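Local coordinates for nonsense-mediated mRNA decay protein 2 (PDB 4LUN) that takes part in nonsense-mediated decay of mRNAs carrying premature stop codons, this chain being its N-terminal MIF4G domain, built of HEAT-like helical repeats, at residues Arg5-Trp17 with Glu149-Asp161. Residues are numbered along the deposited sequence; the frame is centred on the assembly and turned at random.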
ATOM      1  N   ARG A   5     -11.595  17.670   5.057  1.00 27.33           N
ATOM      2  CA  ARG A   5     -10.207  17.982   5.388  1.00 30.24           C
ATOM      3  C   ARG A   5      -9.251  17.455   4.313  1.00 29.71           C
ATOM      4  O   ARG A   5      -8.241  18.093   4.006  1.00 24.37           O
ATOM      5  CB  ARG A   5      -9.841  17.403   6.759  1.00 28.75           C
ATOM      6  CG  ARG A   5      -8.417  17.700   7.200  1.00 31.47           C
ATOM      7  CD  ARG A   5      -8.131  19.193   7.228  1.00 34.36           C
ATOM      8  NE  ARG A   5      -6.761  19.466   7.648  1.00 32.43           N
ATOM      9  CZ  ARG A   5      -6.168  20.652   7.563  1.00 34.68           C
ATOM     10  NH1 ARG A   5      -6.822  21.692   7.059  1.00 43.04           N
ATOM     11  NH2 ARG A   5      -4.917  20.794   7.977  1.00 40.60           N
ATOM     12  N   LYS A   6      -9.568  16.295   3.744  1.00 27.16           N
ATOM     13  CA  LYS A   6      -8.790  15.782   2.620  1.00 23.54           C
ATOM     14  C   LYS A   6      -8.784  16.796   1.489  1.00 23.21           C
ATOM     15  O   LYS A   6      -7.741  17.087   0.902  1.00 23.13           O
ATOM     16  CB  LYS A   6      -9.369  14.459   2.102  1.00 28.58           C
ATOM     17  CG  LYS A   6      -8.980  13.228   2.901  1.00 30.35           C
ATOM     18  CD  LYS A   6      -9.393  11.963   2.156  1.00 29.18           C
ATOM     19  CE  LYS A   6      -8.932  10.712   2.880  1.00 39.41           C
ATOM     20  NZ  LYS A   6      -9.046  10.865   4.356  1.00 46.25           N
ATOM     21  N   LYS A   7      -9.956  17.344   1.185  1.00 25.10           N
ATOM     22  CA  LYS A   7     -10.076  18.310   0.094  1.00 26.30           C
ATOM     23  C   LYS A   7      -9.373  19.633   0.413  1.00 26.13           C
ATOM     24  O   LYS A   7      -8.748  20.241  -0.465  1.00 26.10           O
ATOM     25  CB  LYS A   7     -11.546  18.506  -0.298  1.00 28.40           C
ATOM     26  CG  LYS A   7     -12.164  17.263  -0.934  1.00 38.70           C
ATOM     27  CD  LYS A   7     -13.642  17.448  -1.260  1.00 44.15           C
ATOM     28  CE  LYS A   7     -14.510  16.549  -0.396  1.00 38.15           C
ATOM     29  NZ  LYS A   7     -15.288  15.576  -1.217  1.00 48.69           N
ATOM     30  N   GLU A   8      -9.458  20.074   1.666  1.00 23.62           N
ATOM     31  CA  GLU A   8      -8.728  21.260   2.107  1.00 25.71           C
ATOM     32  C   GLU A   8      -7.229  21.106   1.867  1.00 28.53           C
ATOM     33  O   GLU A   8      -6.585  21.992   1.307  1.00 27.58           O
ATOM     34  CB  GLU A   8      -8.951  21.512   3.602  1.00 34.78           C
ATOM     35  CG  GLU A   8     -10.312  22.068   3.979  1.00 40.65           C
ATOM     36  CD  GLU A   8     -10.413  22.362   5.472  1.00 51.19           C
ATOM     37  OE1 GLU A   8      -9.357  22.566   6.112  1.00 49.33           O
ATOM     38  OE2 GLU A   8     -11.545  22.384   6.001  1.00 52.12           O
ATOM     39  N   LEU A   9      -6.679  19.977   2.311  1.00 22.02           N
ATOM     40  CA  LEU A   9      -5.258  19.691   2.139  1.00 22.50           C
ATOM     41  C   LEU A   9      -4.905  19.522   0.671  1.00 23.03           C
ATOM     42  O   LEU A   9      -3.849  19.978   0.228  1.00 22.55           O
ATOM     43  CB  LEU A   9      -4.876  18.413   2.887  1.00 23.13           C
ATOM     44  CG  LEU A   9      -4.772  18.515   4.410  1.00 28.29           C
ATOM     45  CD1 LEU A   9      -4.555  17.138   5.014  1.00 20.90           C
ATOM     46  CD2 LEU A   9      -3.639  19.452   4.805  1.00 25.60           C
ATOM     47  N   HIS A  10      -5.776  18.842  -0.069  1.00 22.09           N
ATOM     48  CA  HIS A  10      -5.563  18.646  -1.504  1.00 19.94           C
ATOM     49  C   HIS A  10      -5.405  19.989  -2.214  1.00 20.71           C
ATOM     50  O   HIS A  10      -4.504  20.164  -3.037  1.00 22.41           O
ATOM     51  CB  HIS A  10      -6.684  17.813  -2.133  1.00 23.41           C
ATOM     52  CG  HIS A  10      -6.356  17.320  -3.506  1.00 21.47           C
ATOM     53  ND1 HIS A  10      -6.493  18.103  -4.632  1.00 21.31           N
ATOM     54  CD2 HIS A  10      -5.874  16.129  -3.934  1.00 18.31           C
ATOM     55  CE1 HIS A  10      -6.110  17.416  -5.695  1.00 23.54           C
ATOM     56  NE2 HIS A  10      -5.724  16.218  -5.294  1.00 20.84           N
ATOM     57  N   ASP A  11      -6.262  20.946  -1.874  1.00 21.94           N
ATOM     58  CA  ASP A  11      -6.176  22.277  -2.482  1.00 24.55           C
ATOM     59  C   ASP A  11      -4.852  22.967  -2.149  1.00 22.73           C
ATOM     60  O   ASP A  11      -4.182  23.499  -3.036  1.00 26.51           O
ATOM     61  CB  ASP A  11      -7.363  23.151  -2.055  1.00 27.32           C
ATOM     62  CG  ASP A  11      -7.379  24.503  -2.758  1.00 42.85           C
ATOM     63  OD1 ASP A  11      -6.828  24.608  -3.877  1.00 43.71           O
ATOM     64  OD2 ASP A  11      -7.949  25.460  -2.193  1.00 50.87           O
ATOM     65  N   LEU A  12      -4.472  22.939  -0.873  1.00 22.34           N
ATOM     66  CA  LEU A  12      -3.202  23.499  -0.438  1.00 26.60           C
ATOM     67  C   LEU A  12      -2.012  22.773  -1.058  1.00 25.12           C
ATOM     68  O   LEU A  12      -1.059  23.401  -1.498  1.00 21.75           O
ATOM     69  CB  LEU A  12      -3.087  23.450   1.086  1.00 27.81           C
ATOM     70  CG  LEU A  12      -4.012  24.374   1.878  1.00 30.60           C
ATOM     71  CD1 LEU A  12      -3.942  24.043   3.358  1.00 35.33           C
ATOM     72  CD2 LEU A  12      -3.642  25.831   1.648  1.00 31.58           C
ATOM     73  N   ASN A  13      -2.064  21.444  -1.089  1.00 19.64           N
ATOM     74  CA  ASN A  13      -0.939  20.688  -1.615  1.00 20.37           C
ATOM     75  C   ASN A  13      -0.798  20.873  -3.120  1.00 18.22           C
ATOM     76  O   ASN A  13       0.302  20.828  -3.661  1.00 19.96           O
ATOM     77  CB  ASN A  13      -1.069  19.207  -1.226  1.00 16.92           C
ATOM     78  CG  ASN A  13      -0.850  18.984   0.259  1.00 22.51           C
ATOM     79  OD1 ASN A  13      -0.116  19.740   0.899  1.00 21.46           O
ATOM     80  ND2 ASN A  13      -1.480  17.952   0.820  1.00 19.81           N
ATOM     81  N   THR A  14      -1.924  21.088  -3.795  1.00 19.93           N
ATOM     82  CA  THR A  14      -1.906  21.276  -5.236  1.00 19.63           C
ATOM     83  C   THR A  14      -1.319  22.657  -5.542  1.00 23.47           C
ATOM     84  O   THR A  14      -0.516  22.821  -6.460  1.00 21.78           O
ATOM     85  CB  THR A  14      -3.317  21.135  -5.837  1.00 20.95           C
ATOM     86  OG1 THR A  14      -3.796  19.790  -5.648  1.00 20.88           O
ATOM     87  CG2 THR A  14      -3.298  21.461  -7.327  1.00 23.80           C
ATOM     88  N   ARG A  15      -1.695  23.645  -4.742  1.00 20.50           N
ATOM     89  CA  ARG A  15      -1.121  24.984  -4.892  1.00 25.46           C
ATOM     90  C   ARG A  15       0.386  24.982  -4.656  1.00 22.46           C
ATOM     91  O   ARG A  15       1.136  25.633  -5.385  1.00 25.84           O
ATOM     92  CB  ARG A  15      -1.827  25.983  -3.973  1.00 30.23           C
ATOM     93  CG  ARG A  15      -3.261  26.257  -4.400  1.00 30.23           C
ATOM     94  CD  ARG A  15      -3.733  27.624  -3.962  1.00 46.58           C
ATOM     95  NE  ARG A  15      -4.025  27.685  -2.535  1.00 49.96           N
ATOM     96  CZ  ARG A  15      -3.533  28.604  -1.710  1.00 49.02           C
ATOM     97  NH1 ARG A  15      -2.712  29.540  -2.167  1.00 48.77           N
ATOM     98  NH2 ARG A  15      -3.862  28.584  -0.426  1.00 47.53           N
ATOM     99  N   ALA A  16       0.840  24.227  -3.656  1.00 21.73           N
ATOM    100  CA  ALA A  16       2.269  24.108  -3.398  1.00 22.68           C
ATOM    101  C   ALA A  16       3.004  23.459  -4.570  1.00 26.09           C
ATOM    102  O   ALA A  16       4.091  23.906  -4.941  1.00 26.33           O
ATOM    103  CB  ALA A  16       2.537  23.346  -2.095  1.00 24.21           C
ATOM    104  N   TRP A  17       2.414  22.418  -5.158  1.00 22.28           N
ATOM    105  CA  TRP A  17       3.003  21.810  -6.341  1.00 18.92           C
ATOM    106  C   TRP A  17       3.069  22.845  -7.459  1.00 26.24           C
ATOM    107  O   TRP A  17       3.962  22.800  -8.299  1.00 27.74           O
ATOM    108  CB  TRP A  17       2.217  20.585  -6.806  1.00 21.58           C
ATOM    109  CG  TRP A  17       2.695  19.269  -6.220  1.00 20.26           C
ATOM    110  CD1 TRP A  17       1.954  18.383  -5.492  1.00 19.73           C
ATOM    111  CD2 TRP A  17       4.008  18.687  -6.348  1.00 22.32           C
ATOM    112  NE1 TRP A  17       2.723  17.300  -5.143  1.00 19.00           N
ATOM    113  CE2 TRP A  17       3.975  17.456  -5.654  1.00 22.50           C
ATOM    114  CE3 TRP A  17       5.194  19.093  -6.968  1.00 21.70           C
ATOM    115  CZ2 TRP A  17       5.103  16.625  -5.567  1.00 21.77           C
ATOM    116  CZ3 TRP A  17       6.310  18.261  -6.876  1.00 23.92           C
ATOM    117  CH2 TRP A  17       6.254  17.044  -6.180  1.00 23.98           C
ATOM    118  N   GLU A 149      -2.942   7.403   1.200  1.00 14.04           N
ATOM    119  CA  GLU A 149      -3.490   8.530   1.946  1.00 16.73           C
ATOM    120  C   GLU A 149      -2.814   9.823   1.491  1.00 21.89           C
ATOM    121  O   GLU A 149      -3.464  10.881   1.391  1.00 16.54           O
ATOM    122  CB  GLU A 149      -3.310   8.352   3.457  1.00 21.82           C
ATOM    123  CG  GLU A 149      -3.973   7.120   4.073  1.00 23.37           C
ATOM    124  CD  GLU A 149      -5.492   7.201   4.157  1.00 34.56           C
ATOM    125  OE1 GLU A 149      -6.095   8.174   3.647  1.00 34.45           O
ATOM    126  OE2 GLU A 149      -6.086   6.268   4.740  1.00 33.82           O
ATOM    127  N   LEU A 150      -1.517   9.742   1.193  1.00 16.89           N
ATOM    128  CA  LEU A 150      -0.780  10.918   0.710  1.00 13.37           C
ATOM    129  C   LEU A 150      -1.065  11.228  -0.757  1.00 18.07           C
ATOM    130  O   LEU A 150      -0.897  12.369  -1.214  1.00 17.91           O
ATOM    131  CB  LEU A 150       0.732  10.751   0.922  1.00 16.91           C
ATOM    132  CG  LEU A 150       1.149  10.807   2.383  1.00 20.15           C
ATOM    133  CD1 LEU A 150       2.584  10.296   2.533  1.00 18.15           C
ATOM    134  CD2 LEU A 150       1.029  12.245   2.891  1.00 18.95           C
ATOM    135  N   TYR A 151      -1.471  10.207  -1.495  1.00 15.56           N
ATOM    136  CA  TYR A 151      -1.935  10.404  -2.854  1.00 14.96           C
ATOM    137  C   TYR A 151      -3.244  11.180  -2.807  1.00 18.46           C
ATOM    138  O   TYR A 151      -3.439  12.132  -3.568  1.00 15.99           O
ATOM    139  CB  TYR A 151      -2.130   9.050  -3.563  1.00 16.94           C
ATOM    140  CG  TYR A 151      -2.902   9.204  -4.858  1.00 13.69           C
ATOM    141  CD1 TYR A 151      -2.249   9.502  -6.041  1.00 15.70           C
ATOM    142  CD2 TYR A 151      -4.287   9.074  -4.886  1.00 15.82           C
ATOM    143  CE1 TYR A 151      -2.958   9.675  -7.215  1.00 14.19           C
ATOM    144  CE2 TYR A 151      -5.000   9.248  -6.047  1.00 16.60           C
ATOM    145  CZ  TYR A 151      -4.338   9.543  -7.210  1.00 13.95           C
ATOM    146  OH  TYR A 151      -5.058   9.693  -8.376  1.00 16.67           O
ATOM    147  N   LEU A 152      -4.145  10.777  -1.915  1.00 17.60           N
ATOM    148  CA  LEU A 152      -5.479  11.372  -1.897  1.00 19.89           C
ATOM    149  C   LEU A 152      -5.468  12.840  -1.455  1.00 20.78           C
ATOM    150  O   LEU A 152      -6.403  13.593  -1.751  1.00 21.37           O
ATOM    151  CB  LEU A 152      -6.427  10.559  -1.022  1.00 18.15           C
ATOM    152  CG  LEU A 152      -6.816   9.192  -1.597  1.00 17.94           C
ATOM    153  CD1 LEU A 152      -7.496   8.359  -0.525  1.00 23.95           C
ATOM    154  CD2 LEU A 152      -7.723   9.354  -2.821  1.00 18.63           C
ATOM    155  N   VAL A 153      -4.424  13.246  -0.750  1.00 18.69           N
ATOM    156  CA  VAL A 153      -4.288  14.665  -0.401  1.00 17.41           C
ATOM    157  C   VAL A 153      -3.364  15.429  -1.346  1.00 16.37           C
ATOM    158  O   VAL A 153      -3.014  16.571  -1.084  1.00 19.15           O
ATOM    159  CB  VAL A 153      -3.899  14.899   1.093  1.00 18.89           C
ATOM    160  CG1 VAL A 153      -4.983  14.340   2.007  1.00 22.90           C
ATOM    161  CG2 VAL A 153      -2.536  14.294   1.409  1.00 15.27           C
ATOM    162  N   GLY A 154      -2.986  14.812  -2.458  1.00 17.31           N
ATOM    163  CA  GLY A 154      -2.262  15.536  -3.487  1.00 20.81           C
ATOM    164  C   GLY A 154      -0.780  15.748  -3.240  1.00 18.36           C
ATOM    165  O   GLY A 154      -0.146  16.580  -3.890  1.00 18.33           O
ATOM    166  N   VAL A 155      -0.210  14.984  -2.317  1.00 18.18           N
ATOM    167  CA  VAL A 155       1.229  15.067  -2.083  1.00 19.05           C
ATOM    168  C   VAL A 155       1.981  14.171  -3.065  1.00 21.48           C
ATOM    169  O   VAL A 155       2.875  14.626  -3.790  1.00 21.62           O
ATOM    170  CB  VAL A 155       1.572  14.677  -0.635  1.00 18.75           C
ATOM    171  CG1 VAL A 155       3.086  14.626  -0.443  1.00 19.40           C
ATOM    172  CG2 VAL A 155       0.950  15.676   0.328  1.00 21.86           C
ATOM    173  N   PHE A 156       1.608  12.895  -3.076  1.00 18.48           N
ATOM    174  CA  PHE A 156       2.198  11.890  -3.958  1.00 18.48           C
ATOM    175  C   PHE A 156       1.276  11.654  -5.146  1.00 26.02           C
ATOM    176  O   PHE A 156       0.306  10.914  -5.020  1.00 29.61           O
ATOM    177  CB  PHE A 156       2.306  10.558  -3.223  1.00 16.97           C
ATOM    178  CG  PHE A 156       3.406  10.483  -2.198  1.00 18.97           C
ATOM    179  CD1 PHE A 156       4.391  11.453  -2.106  1.00 18.85           C
ATOM    180  CD2 PHE A 156       3.462   9.394  -1.337  1.00 20.12           C
ATOM    181  CE1 PHE A 156       5.402  11.350  -1.162  1.00 20.86           C
ATOM    182  CE2 PHE A 156       4.470   9.280  -0.389  1.00 21.13           C
ATOM    183  CZ  PHE A 156       5.447  10.260  -0.303  1.00 22.31           C
ATOM    184  N   ARG A 157       1.580  12.229  -6.303  1.00 17.64           N
ATOM    185  CA  ARG A 157       0.630  12.207  -7.410  1.00 20.59           C
ATOM    186  C   ARG A 157       1.025  11.355  -8.598  1.00 18.58           C
ATOM    187  O   ARG A 157       0.211  10.591  -9.111  1.00 18.76           O
ATOM    188  CB  ARG A 157       0.384  13.633  -7.917  1.00 16.89           C
ATOM    189  CG  ARG A 157       0.178  14.643  -6.799  1.00 21.38           C
ATOM    190  CD  ARG A 157      -0.174  16.020  -7.367  1.00 20.23           C
ATOM    191  NE  ARG A 157       0.931  16.629  -8.107  1.00 20.20           N
ATOM    192  CZ  ARG A 157       0.831  17.787  -8.753  1.00 26.05           C
ATOM    193  NH1 ARG A 157      -0.315  18.455  -8.744  1.00 25.73           N
ATOM    194  NH2 ARG A 157       1.870  18.279  -9.412  1.00 23.96           N
ATOM    195  N   THR A 158       2.257  11.525  -9.068  1.00 15.82           N
ATOM    196  CA  THR A 158       2.650  10.936 -10.342  1.00 17.76           C
ATOM    197  C   THR A 158       4.166  10.871 -10.444  1.00 15.15           C
ATOM    198  O   THR A 158       4.869  11.628  -9.782  1.00 18.52           O
ATOM    199  CB  THR A 158       2.080  11.771 -11.523  1.00 21.29           C
ATOM    200  OG1 THR A 158       2.598  11.278 -12.764  1.00 20.12           O
ATOM    201  CG2 THR A 158       2.472  13.238 -11.377  1.00 22.25           C
ATOM    202  N   LEU A 159       4.678   9.961 -11.268  1.00 16.22           N
ATOM    203  CA  LEU A 159       6.111   9.916 -11.503  1.00 16.66           C
ATOM    204  C   LEU A 159       6.573  11.192 -12.183  1.00 19.21           C
ATOM    205  O   LEU A 159       7.750  11.530 -12.138  1.00 19.77           O
ATOM    206  CB  LEU A 159       6.490   8.711 -12.364  1.00 19.22           C
ATOM    207  CG  LEU A 159       6.292   7.334 -11.728  1.00 21.51           C
ATOM    208  CD1 LEU A 159       6.526   6.236 -12.746  1.00 20.30           C
ATOM    209  CD2 LEU A 159       7.218   7.141 -10.526  1.00 23.09           C
ATOM    210  N   ASP A 160       5.646  11.905 -12.810  1.00 21.16           N
ATOM    211  CA  ASP A 160       6.000  13.136 -13.515  1.00 23.28           C
ATOM    212  C   ASP A 160       6.485  14.258 -12.583  1.00 25.21           C
ATOM    213  O   ASP A 160       7.067  15.239 -13.040  1.00 26.84           O
ATOM    214  CB  ASP A 160       4.826  13.630 -14.368  1.00 28.22           C
ATOM    215  CG  ASP A 160       4.651  12.832 -15.649  1.00 38.03           C
ATOM    216  OD1 ASP A 160       5.570  12.065 -16.007  1.00 42.51           O
ATOM    217  OD2 ASP A 160       3.595  12.983 -16.307  1.00 41.64           O
ATOM    218  N   ASP A 161       6.254  14.108 -11.282  1.00 24.61           N
ATOM    219  CA  ASP A 161       6.661  15.107 -10.298  1.00 23.84           C
ATOM    220  C   ASP A 161       8.087  14.885  -9.823  1.00 27.49           C
ATOM    221  O   ASP A 161       8.669  15.746  -9.158  1.00 30.67           O
ATOM    222  CB  ASP A 161       5.758  15.066  -9.061  1.00 26.58           C
ATOM    223  CG  ASP A 161       4.381  15.649  -9.308  1.00 26.95           C
ATOM    224  OD1 ASP A 161       3.448  15.239  -8.589  1.00 23.88           O
ATOM    225  OD2 ASP A 161       4.224  16.517 -10.195  1.00 28.23           O
TER
HETATM  226  O   HOH W   1      -3.074  18.016  -7.634  1.00 30.32           O
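The guanidinium of R157 lies flat on one face of the W17 indole, with the planes 2° apart. It is a cation-pi stack: R157 CZ sits 3.8 Å from the centroid of the five-membered ring of W17. D161 covers the six-membered ring on the same face, its CB 3.5 Å from W17 CH2. R157 also grips D161 side-on, NE to OD1 and NH2 to OD2, which fixes the rotation of the guanidinium over the indole. A bend at chi3 (-67°) lays the guanidinium over the pyrrole part, the two side chains running in opposite directions. At the indole edge, W17 NE1 donates in the ring plane to V155 O (3.0 Å). G154 O lies in plane at this edge, 3.2 Å from W17 CD1. Replacing W17 by an alanine would probably leave V155 O without this donor and R157 without its stacking surface. A Schellman motif with G154 as C-prime residue ends helix 130-152. Helix 3-17 packs across that end and the following loop. N13 ND2 donates to V153 O (2.8 Å), nearly straight at 166° but from above the carbonyl plane. S98 and Q102 of helix 87-104 also bond the N13 amide. The H10 ring brings CD2 edge-on to L152 O (3.4 Å).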